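Local coordinates for D-isomer specific 2-hydroxyacid dehydrogenase family protein (Aeromonas salmonicida subsp. salmonicida, PDB 3HG7) that probably acts as an NAD-dependent oxidoreductase of the D-isomer specific 2-hydroxyacid dehydrogenase family, at residues A[4-15]-A[29-37]; A[230-240]-A[251-259]. The protein carries 1 engineered substitution. All blocks are in the same frame, centred on the assembly; numbering follows the deposited sequence.

Contact 1 and contact 2 lie on opposite sides of the chain's centre, their own centres about 36 Å apart and their nearest atoms about 14 Å apart, so they do not touch. They also come in series: 4-15 pairs with 29-37 before 230-240 meets 251-259. Each belongs to a beta-alpha-beta unit, but in a different parallel sheet. Contact 1 joins an edge strand of the five-stranded sheet to its neighbour; contact 2 packs the helix start at 237-240 and the loop before it on strand 251-254 of the seven-stranded sheet and the loop that follows it, within the probable NAD-binding domain. The two sheets fit the two-domain build of this dehydrogenase family.

Contact 1 of 2, residues A[4-15]-A[29-37]; sequences SQRTLLLLSQDN and HLRILRADN
Two neighbouring strands of a parallel sheet, 6-11 and 30-34, are zipped together by backbone bonds that alternate in direction. Arg6 N gives to His29 O, Arg31 N to Arg6 O, Leu8 N to Arg31 O (2.8 Å), Leu33 N to Leu8 O, Leu10 N to Leu33 O and Ala35 N to Leu10 O. The segment axes come within 4.5 Å of each other at 24°, the modest twist of parallel strands.

On the face carrying Thr7, Leu9, Arg31 and Leu33, Arg31 lies alongside Thr7 and points the same way. A bend at chi3 (55°) turns the guanidinium edge onto Thr7 OG1, which receives NE at 3.1 Å and NH2 at 3.0 Å, nearly in the guanidinium plane. Leu33 CD1 covers one face of that group and also meets Thr7 CG2 at 3.6 Å; Glu47 is a second, charged partner of Arg31.

These strands are the first and last elements of a beta-alpha-beta unit whose connecting helix, 15-24, packs through Leu22 on Leu8 and Ile32. On that face Leu10 CD1 touches Ile32 CG2 at 3.8 Å.

Past the strand ends, Asn15 takes over. Its ND2 donates to Asp36 OD1 at 2.8 Å, in the amide plane, meeting OD1 on its anti side but somewhat out of the carboxylate plane, while its OD1 accepts from Ser12 N, bracing the turn. Arg34 NE reaches the same Asp36 oxygen from the opposite face of the carboxylate, and its NH2 donates to OD2, making a side-on salt bridge; NH1 pairs with Glu19.

Contact 2 of 2, residues A[230-240]-A[251-259]; sequences GRGNAINEGDL and MAVLDVFEQ
Glu237 and Glu258 run antiparallel past one another, their carboxylate planes 27° apart, and what joins them is a bond from main chain to carboxylate. Glu258 N donates to Glu237 OE2 over 2.9 Å, almost straight at 175° but from above the carboxylate plane. The extended chain of Glu237 (chi2 174°) carries OE2 this far, where it also lies at the ring edge of Phe257. Its other oxygen, OE1, accepts from a water that in turn accepts from Gln259 N. The two OE1 atoms lie 4.3 Å apart, close enough that like charges may repel, though this water and a weak hydrogen bond from His210 NE2 to Glu258 OE2 could offset this.

Leu240 and Leu254 meet end on, Leu240 CD2 against Leu254 CD1 at 3.6 Å. The second branch of each finds another partner: Leu240 CD1 rests on Ala252 CB, and Leu254 CD2 on Ile235 CD1 at 3.8 Å.

Val256 instead faces main chain, with CG2 pressed against Arg231 C at 3.5 Å. Next to it the backbones close up, Gly232 CA lying 3.4 Å from Phe257 C, and a water bridges Gly232 N to Phe257 O. In this probable NAD-binding domain Arg231 forms a salt bridge with Asp79, and the Val256 side chain is about 5 Å from a bound glycerol, possibly marking a pocket.

Asn236 caps the start of helix 237-245 by accepting from Asp239 N. That helix connects strands 225-228 and 251-254 in a beta-alpha-beta unit. Asn228 of the first strand touches Ile235, Leu254 and Val256, while the side chain of Val253 touches Tyr106 and His110 of helix 100-115.

Contact 1 of 2, residues A[4-15]-A[29-37]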
loop_
_atom_site.group_PDB
_atom_site.type_symbol
_atom_site.label_atom_id
_atom_site.label_comp_id
_atom_site.label_asym_id
_atom_site.label_seq_id
_atom_site.Cartn_x
_atom_site.Cartn_y
_atom_site.Cartn_z
ATOM N N SER A 4 25.208 25.702 -0.846
ATOM C CA SER A 4 24.718 25.946 0.565
ATOM C C SER A 4 24.943 24.743 1.532
ATOM O O SER A 4 24.018 24.312 2.204
ATOM C CB SER A 4 23.246 26.413 0.519
ATOM O OG SER A 4 22.706 26.741 1.789
ATOM N N GLN A 5 26.196 24.264 1.594
ATOM C CA GLN A 5 26.714 23.055 2.344
ATOM C C GLN A 5 26.315 21.651 1.872
ATOM O O GLN A 5 27.173 20.935 1.348
ATOM C CB GLN A 5 26.656 23.125 3.880
ATOM C CG GLN A 5 27.735 22.200 4.532
ATOM C CD GLN A 5 27.251 21.320 5.705
ATOM O OE1 GLN A 5 28.061 20.792 6.491
ATOM N NE2 GLN A 5 25.954 21.169 5.833
ATOM N N ARG A 6 25.076 21.223 2.126
ATOM C CA ARG A 6 24.533 20.089 1.387
ATOM C C ARG A 6 23.452 20.574 0.442
ATOM O O ARG A 6 22.873 21.645 0.645
ATOM C CB ARG A 6 23.950 19.006 2.304
ATOM C CG ARG A 6 25.018 18.191 3.066
ATOM C CD ARG A 6 24.349 17.105 3.884
ATOM N NE ARG A 6 25.288 16.391 4.764
ATOM C CZ ARG A 6 25.561 16.734 6.018
ATOM N NH1 ARG A 6 26.372 15.979 6.754
ATOM N NH2 ARG A 6 25.026 17.822 6.552
ATOM N N THR A 7 23.185 19.759 -0.573
ATOM C CA THR A 7 22.137 20.024 -1.565
ATOM C C THR A 7 21.111 18.899 -1.552
ATOM O O THR A 7 21.489 17.738 -1.589
ATOM C CB THR A 7 22.757 20.139 -2.958
ATOM O OG1 THR A 7 23.597 21.311 -3.008
ATOM C CG2 THR A 7 21.652 20.285 -4.060
ATOM N N LEU A 8 19.841 19.268 -1.457
ATOM C CA LEU A 8 18.714 18.346 -1.584
ATOM C C LEU A 8 18.117 18.586 -2.972
ATOM O O LEU A 8 17.899 19.736 -3.353
ATOM C CB LEU A 8 17.644 18.664 -0.551
ATOM C CG LEU A 8 16.238 18.059 -0.769
ATOM C CD1 LEU A 8 16.273 16.518 -0.739
ATOM C CD2 LEU A 8 15.301 18.586 0.303
ATOM N N LEU A 9 17.855 17.511 -3.710
ATOM C CA LEU A 9 17.106 17.638 -4.969
ATOM C C LEU A 9 15.723 17.014 -4.801
ATOM O O LEU A 9 15.638 15.871 -4.376
ATOM C CB LEU A 9 17.847 16.970 -6.138
ATOM C CG LEU A 9 17.119 17.011 -7.513
ATOM C CD1 LEU A 9 16.917 18.450 -7.980
ATOM C CD2 LEU A 9 17.968 16.265 -8.570
ATOM N N LEU A 10 14.669 17.760 -5.194
ATOM C CA LEU A 10 13.277 17.290 -5.138
ATOM C C LEU A 10 12.897 16.825 -6.537
ATOM O O LEU A 10 13.010 17.597 -7.482
ATOM C CB LEU A 10 12.350 18.442 -4.731
ATOM C CG LEU A 10 12.634 19.000 -3.326
ATOM C CD1 LEU A 10 11.738 20.162 -3.066
ATOM C CD2 LEU A 10 12.357 17.890 -2.302
ATOM N N LEU A 11 12.540 15.551 -6.649
ATOM C CA LEU A 11 12.186 14.915 -7.916
ATOM C C LEU A 11 10.872 14.117 -7.687
ATOM O O LEU A 11 10.812 12.862 -7.833
ATOM C CB LEU A 11 13.322 14.012 -8.354
ATOM C CG LEU A 11 13.245 13.214 -9.640
ATOM C CD1 LEU A 11 13.111 14.147 -10.826
ATOM C CD2 LEU A 11 14.527 12.402 -9.748
ATOM N N SER A 12 9.829 14.876 -7.329
ATOM C CA SER A 12 8.513 14.335 -6.993
ATOM C C SER A 12 7.376 15.023 -7.764
ATOM O O SER A 12 7.455 16.204 -8.063
ATOM C CB SER A 12 8.238 14.520 -5.502
ATOM O OG SER A 12 6.913 14.107 -5.188
ATOM N N GLN A 13 6.292 14.282 -8.014
ATOM C CA GLN A 13 5.116 14.902 -8.643
ATOM C C GLN A 13 4.539 15.937 -7.679
ATOM O O GLN A 13 3.858 16.853 -8.097
ATOM C CB GLN A 13 4.071 13.862 -9.038
ATOM C CG GLN A 13 3.499 13.045 -7.904
ATOM C CD GLN A 13 2.498 12.016 -8.417
ATOM O OE1 GLN A 13 1.303 12.136 -8.188
ATOM N NE2 GLN A 13 2.994 11.014 -9.158
ATOM N N ASP A 14 4.882 15.814 -6.388
ATOM C CA ASP A 14 4.476 16.787 -5.384
ATOM C C ASP A 14 5.529 17.851 -5.049
ATOM O O ASP A 14 5.481 18.463 -3.969
ATOM C CB ASP A 14 4.061 16.034 -4.106
ATOM C CG ASP A 14 2.788 15.219 -4.285
ATOM O OD1 ASP A 14 1.833 15.697 -4.958
ATOM O OD2 ASP A 14 2.740 14.081 -3.758
ATOM N N ASN A 15 6.478 18.074 -5.960
ATOM C CA ASN A 15 7.551 19.056 -5.754
ATOM C C ASN A 15 7.109 20.410 -5.192
ATOM O O ASN A 15 7.776 20.969 -4.324
ATOM C CB ASN A 15 8.277 19.332 -7.074
ATOM C CG ASN A 15 9.421 18.363 -7.340
ATOM O OD1 ASN A 15 9.780 17.556 -6.489
ATOM N ND2 ASN A 15 10.001 18.443 -8.542
ATOM N N HIS A 29 22.100 25.215 6.261
ATOM C CA HIS A 29 23.142 24.550 5.491
ATOM C C HIS A 29 22.554 23.529 4.500
ATOM O O HIS A 29 23.180 22.499 4.212
ATOM C CB HIS A 29 24.165 23.850 6.413
ATOM C CG HIS A 29 24.313 24.478 7.774
ATOM N ND1 HIS A 29 24.917 25.703 7.972
ATOM C CD2 HIS A 29 23.955 24.031 9.003
ATOM C CE1 HIS A 29 24.908 25.991 9.265
ATOM N NE2 HIS A 29 24.327 24.994 9.912
ATOM N N LEU A 30 21.356 23.803 3.982
ATOM C CA LEU A 30 20.771 22.908 2.982
ATOM C C LEU A 30 20.225 23.685 1.798
ATOM O O LEU A 30 19.264 24.420 1.952
ATOM C CB LEU A 30 19.655 22.059 3.581
ATOM C CG LEU A 30 19.029 21.026 2.634
ATOM C CD1 LEU A 30 20.057 19.972 2.217
ATOM C CD2 LEU A 30 17.806 20.368 3.247
ATOM N N ARG A 31 20.847 23.527 0.634
ATOM C CA ARG A 31 20.307 24.131 -0.605
ATOM C C ARG A 31 19.237 23.183 -1.162
ATOM O O ARG A 31 19.516 21.999 -1.363
ATOM C CB ARG A 31 21.410 24.341 -1.639
ATOM C CG ARG A 31 20.931 24.993 -2.936
ATOM C CD ARG A 31 22.058 25.232 -3.952
ATOM N NE ARG A 31 22.830 24.029 -4.282
ATOM C CZ ARG A 31 23.392 23.791 -5.468
ATOM N NH1 ARG A 31 23.248 24.660 -6.474
ATOM N NH2 ARG A 31 24.083 22.674 -5.663
ATOM N N ILE A 32 18.048 23.711 -1.439
ATOM C CA ILE A 32 16.920 22.907 -1.917
ATOM C C ILE A 32 16.694 23.197 -3.388
ATOM O O ILE A 32 16.415 24.342 -3.774
ATOM C CB ILE A 32 15.636 23.170 -1.101
ATOM C CG1 ILE A 32 15.868 22.750 0.356
ATOM C CG2 ILE A 32 14.439 22.446 -1.719
ATOM C CD1 ILE A 32 14.785 23.235 1.322
ATOM N N LEU A 33 16.877 22.172 -4.207
ATOM C CA LEU A 33 16.776 22.330 -5.649
ATOM C C LEU A 33 15.593 21.523 -6.065
ATOM O O LEU A 33 15.188 20.604 -5.347
ATOM C CB LEU A 33 18.021 21.803 -6.360
ATOM C CG LEU A 33 19.357 22.495 -6.079
ATOM C CD1 LEU A 33 20.429 21.923 -7.023
ATOM C CD2 LEU A 33 19.229 23.997 -6.277
ATOM N N ARG A 34 15.035 21.871 -7.222
ATOM C CA ARG A 34 13.838 21.189 -7.645
ATOM C C ARG A 34 13.945 20.875 -9.133
ATOM O O ARG A 34 14.384 21.722 -9.922
ATOM C CB ARG A 34 12.646 22.105 -7.347
ATOM C CG ARG A 34 11.362 21.731 -7.965
ATOM C CD ARG A 34 10.277 22.707 -7.491
ATOM N NE ARG A 34 9.087 22.605 -8.299
ATOM C CZ ARG A 34 8.029 23.409 -8.210
ATOM N NH1 ARG A 34 7.997 24.372 -7.296
ATOM N NH2 ARG A 34 6.984 23.213 -9.010
ATOM N N ALA A 35 13.526 19.675 -9.530
ATOM C CA ALA A 35 13.399 19.404 -10.981
ATOM C C ALA A 35 12.071 18.756 -11.287
ATOM O O ALA A 35 11.816 17.673 -10.798
ATOM C CB ALA A 35 14.556 18.534 -11.457
ATOM N N ASP A 36 11.233 19.430 -12.094
ATOM C CA ASP A 36 9.877 18.964 -12.419
ATOM C C ASP A 36 9.784 18.026 -13.617
ATOM O O ASP A 36 8.708 17.474 -13.888
ATOM C CB ASP A 36 8.914 20.155 -12.619
ATOM C CG ASP A 36 8.380 20.731 -11.292
ATOM O OD1 ASP A 36 8.944 20.468 -10.207
ATOM O OD2 ASP A 36 7.380 21.477 -11.341
ATOM N N ASN A 37 10.903 17.861 -14.334
ATOM C CA ASN A 37 11.017 16.832 -15.353
ATOM C C ASN A 37 12.393 16.174 -15.350
ATOM O O ASN A 37 13.279 16.576 -14.582
ATOM C CB ASN A 37 10.670 17.405 -16.746
ATOM C CG ASN A 37 11.664 18.479 -17.205
ATOM O OD1 ASN A 37 12.739 18.674 -16.607
ATOM N ND2 ASN A 37 11.302 19.201 -18.275
HETATM O O HOH W 1 23.271 19.834 5.385
HETATM O O HOH W 2 7.794 16.765 -10.703
#

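Contact 2 of 2, residues A[230-240]-A[251-259]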
loop_
_atom_site.group_PDB
_atom_site.type_symbol
_atom_site.label_atom_id
_atom_site.label_comp_id
_atom_site.label_asym_id
_atom_site.label_seq_id
_atom_site.Cartn_x
_atom_site.Cartn_y
_atom_site.Cartn_z
ATOM N N GLY A 230 -1.657 -5.085 -0.510
ATOM C CA GLY A 230 -0.209 -5.264 -0.324
ATOM C C GLY A 230 0.559 -5.178 -1.633
ATOM O O GLY A 230 0.952 -4.093 -2.054
ATOM N N ARG A 231 0.786 -6.317 -2.284
ATOM C CA ARG A 231 1.397 -6.318 -3.622
ATOM C C ARG A 231 0.644 -7.298 -4.495
ATOM O O ARG A 231 0.124 -8.295 -3.995
ATOM C CB ARG A 231 2.891 -6.701 -3.581
ATOM C CG ARG A 231 3.731 -6.083 -2.446
ATOM C CD ARG A 231 4.077 -4.593 -2.662
ATOM N NE ARG A 231 4.666 -4.309 -3.974
ATOM C CZ ARG A 231 5.922 -4.593 -4.331
ATOM N NH1 ARG A 231 6.758 -5.195 -3.484
ATOM N NH2 ARG A 231 6.346 -4.281 -5.553
ATOM N N GLY A 232 0.605 -7.036 -5.798
ATOM C CA GLY A 232 -0.082 -7.909 -6.739
ATOM C C GLY A 232 0.259 -9.375 -6.545
ATOM O O GLY A 232 -0.560 -10.258 -6.810
ATOM N N ASN A 233 1.481 -9.606 -6.068
ATOM C CA ASN A 233 2.078 -10.930 -5.872
ATOM C C ASN A 233 1.365 -11.934 -4.984
ATOM O O ASN A 233 1.596 -13.151 -5.108
ATOM C CB ASN A 233 3.507 -10.762 -5.344
ATOM C CG ASN A 233 4.515 -10.708 -6.446
ATOM O OD1 ASN A 233 5.713 -10.514 -6.206
ATOM N ND2 ASN A 233 4.044 -10.888 -7.683
ATOM N N ALA A 234 0.541 -11.432 -4.067
ATOM C CA ALA A 234 -0.161 -12.277 -3.119
ATOM C C ALA A 234 -1.162 -13.178 -3.831
ATOM O O ALA A 234 -1.539 -14.238 -3.316
ATOM C CB ALA A 234 -0.851 -11.433 -2.072
ATOM N N ILE A 235 -1.562 -12.767 -5.030
ATOM C CA ILE A 235 -2.675 -13.397 -5.720
ATOM C C ILE A 235 -2.282 -13.856 -7.115
ATOM O O ILE A 235 -1.760 -13.079 -7.907
ATOM C CB ILE A 235 -3.902 -12.426 -5.826
ATOM C CG1 ILE A 235 -4.450 -12.087 -4.434
ATOM C CG2 ILE A 235 -5.007 -13.015 -6.707
ATOM C CD1 ILE A 235 -5.402 -10.891 -4.403
ATOM N N ASN A 236 -2.541 -15.127 -7.410
ATOM C CA ASN A 236 -2.494 -15.577 -8.792
ATOM C C ASN A 236 -3.786 -15.136 -9.439
ATOM O O ASN A 236 -4.869 -15.615 -9.083
ATOM C CB ASN A 236 -2.308 -17.093 -8.916
ATOM C CG ASN A 236 -2.450 -17.579 -10.354
ATOM O OD1 ASN A 236 -3.552 -17.628 -10.894
ATOM N ND2 ASN A 236 -1.335 -17.939 -10.977
ATOM N N GLU A 237 -3.662 -14.218 -10.387
ATOM C CA GLU A 237 -4.820 -13.523 -10.936
ATOM C C GLU A 237 -5.728 -14.446 -11.747
ATOM O O GLU A 237 -6.961 -14.341 -11.663
ATOM C CB GLU A 237 -4.385 -12.256 -11.694
ATOM C CG GLU A 237 -3.863 -11.179 -10.712
ATOM C CD GLU A 237 -3.275 -9.925 -11.358
ATOM O OE1 GLU A 237 -3.208 -9.832 -12.609
ATOM O OE2 GLU A 237 -2.879 -9.020 -10.583
ATOM N N GLY A 238 -5.114 -15.370 -12.487
ATOM C CA GLY A 238 -5.850 -16.340 -13.315
ATOM C C GLY A 238 -6.800 -17.177 -12.487
ATOM O O GLY A 238 -7.926 -17.482 -12.894
ATOM N N ASP A 239 -6.359 -17.510 -11.287
ATOM C CA ASP A 239 -7.138 -18.370 -10.434
ATOM C C ASP A 239 -8.107 -17.622 -9.489
ATOM O O ASP A 239 -9.119 -18.179 -9.066
ATOM C CB ASP A 239 -6.191 -19.301 -9.723
ATOM C CG ASP A 239 -5.320 -20.104 -10.706
ATOM O OD1 ASP A 239 -4.086 -20.050 -10.589
ATOM O OD2 ASP A 239 -5.872 -20.769 -11.606
ATOM N N LEU A 240 -7.797 -16.358 -9.189
ATOM C CA LEU A 240 -8.766 -15.432 -8.569
ATOM C C LEU A 240 -9.981 -15.271 -9.468
ATOM O O LEU A 240 -11.112 -15.303 -8.999
ATOM C CB LEU A 240 -8.135 -14.054 -8.325
ATOM C CG LEU A 240 -9.130 -12.897 -8.084
ATOM C CD1 LEU A 240 -9.960 -13.112 -6.832
ATOM C CD2 LEU A 240 -8.456 -11.543 -8.043
ATOM N N MET A 251 -16.653 -11.514 -3.658
ATOM C CA MET A 251 -16.185 -10.308 -4.327
ATOM C C MET A 251 -14.702 -10.174 -4.085
ATOM O O MET A 251 -14.183 -10.696 -3.087
ATOM C CB MET A 251 -16.911 -9.078 -3.762
ATOM C CG MET A 251 -18.402 -8.919 -4.167
ATOM S SD MET A 251 -18.710 -7.960 -5.678
ATOM C CE MET A 251 -17.240 -6.929 -5.681
ATOM N N ALA A 252 -14.013 -9.458 -4.976
ATOM C CA ALA A 252 -12.622 -9.083 -4.731
ATOM C C ALA A 252 -12.437 -7.568 -4.955
ATOM O O ALA A 252 -13.009 -7.015 -5.889
ATOM C CB ALA A 252 -11.707 -9.844 -5.638
ATOM N N VAL A 253 -11.681 -6.924 -4.074
ATOM C CA VAL A 253 -11.329 -5.497 -4.235
ATOM C C VAL A 253 -9.831 -5.428 -4.285
ATOM O O VAL A 253 -9.163 -5.714 -3.287
ATOM C CB VAL A 253 -11.833 -4.636 -3.036
ATOM C CG1 VAL A 253 -11.506 -3.125 -3.239
ATOM C CG2 VAL A 253 -13.332 -4.834 -2.840
ATOM N N LEU A 254 -9.299 -5.014 -5.431
ATOM C CA LEU A 254 -7.862 -5.055 -5.627
ATOM C C LEU A 254 -7.326 -3.682 -5.942
ATOM O O LEU A 254 -7.798 -3.049 -6.886
ATOM C CB LEU A 254 -7.503 -5.984 -6.788
ATOM C CG LEU A 254 -7.947 -7.449 -6.788
ATOM C CD1 LEU A 254 -7.151 -8.159 -7.862
ATOM C CD2 LEU A 254 -7.744 -8.101 -5.433
ATOM N N ASP A 255 -6.359 -3.233 -5.143
ATOM C CA ASP A 255 -5.720 -1.933 -5.357
ATOM C C ASP A 255 -4.360 -2.133 -6.063
ATOM O O ASP A 255 -3.802 -1.206 -6.638
ATOM C CB ASP A 255 -5.530 -1.200 -4.024
ATOM C CG ASP A 255 -5.074 0.232 -4.207
ATOM O OD1 ASP A 255 -5.678 0.946 -5.057
ATOM O OD2 ASP A 255 -4.072 0.620 -3.549
ATOM N N VAL A 256 -3.875 -3.370 -6.049
ATOM C CA VAL A 256 -2.518 -3.690 -6.550
ATOM C C VAL A 256 -2.542 -4.915 -7.453
ATOM O O VAL A 256 -3.437 -5.759 -7.355
ATOM C CB VAL A 256 -1.530 -3.904 -5.406
ATOM C CG1 VAL A 256 -1.303 -2.598 -4.665
ATOM C CG2 VAL A 256 -2.012 -5.039 -4.454
ATOM N N PHE A 257 -1.565 -4.995 -8.355
ATOM C CA PHE A 257 -1.644 -5.957 -9.441
ATOM C C PHE A 257 -0.272 -6.484 -9.823
ATOM O O PHE A 257 0.736 -5.818 -9.571
ATOM C CB PHE A 257 -2.348 -5.320 -10.635
ATOM C CG PHE A 257 -3.736 -4.855 -10.306
ATOM C CD1 PHE A 257 -4.808 -5.758 -10.338
ATOM C CD2 PHE A 257 -3.966 -3.539 -9.895
ATOM C CE1 PHE A 257 -6.094 -5.344 -10.003
ATOM C CE2 PHE A 257 -5.240 -3.124 -9.542
ATOM C CZ PHE A 257 -6.305 -4.028 -9.609
ATOM N N GLU A 258 -0.260 -7.681 -10.409
ATOM C CA GLU A 258 0.970 -8.296 -10.948
ATOM C C GLU A 258 1.659 -7.358 -11.955
ATOM O O GLU A 258 2.892 -7.302 -12.018
ATOM C CB GLU A 258 0.635 -9.651 -11.604
ATOM C CG GLU A 258 1.534 -10.819 -11.186
ATOM C CD GLU A 258 0.733 -12.080 -10.814
ATOM O OE1 GLU A 258 -0.074 -12.566 -11.640
ATOM O OE2 GLU A 258 0.921 -12.580 -9.681
ATOM N N GLN A 259 0.855 -6.634 -12.738
ATOM C CA GLN A 259 1.360 -5.600 -13.654
ATOM C C GLN A 259 0.601 -4.269 -13.460
ATOM O O GLN A 259 -0.629 -4.239 -13.536
ATOM C CB GLN A 259 1.239 -6.077 -15.111
ATOM C CG GLN A 259 1.515 -5.012 -16.189
ATOM C CD GLN A 259 2.994 -4.868 -16.559
ATOM O OE1 GLN A 259 3.656 -5.843 -16.932
ATOM N NE2 GLN A 259 3.510 -3.640 -16.476
HETATM O O HOH W 3 1.877 -4.973 -6.699
HETATM O O HOH W 4 -1.525 -7.754 -13.258
#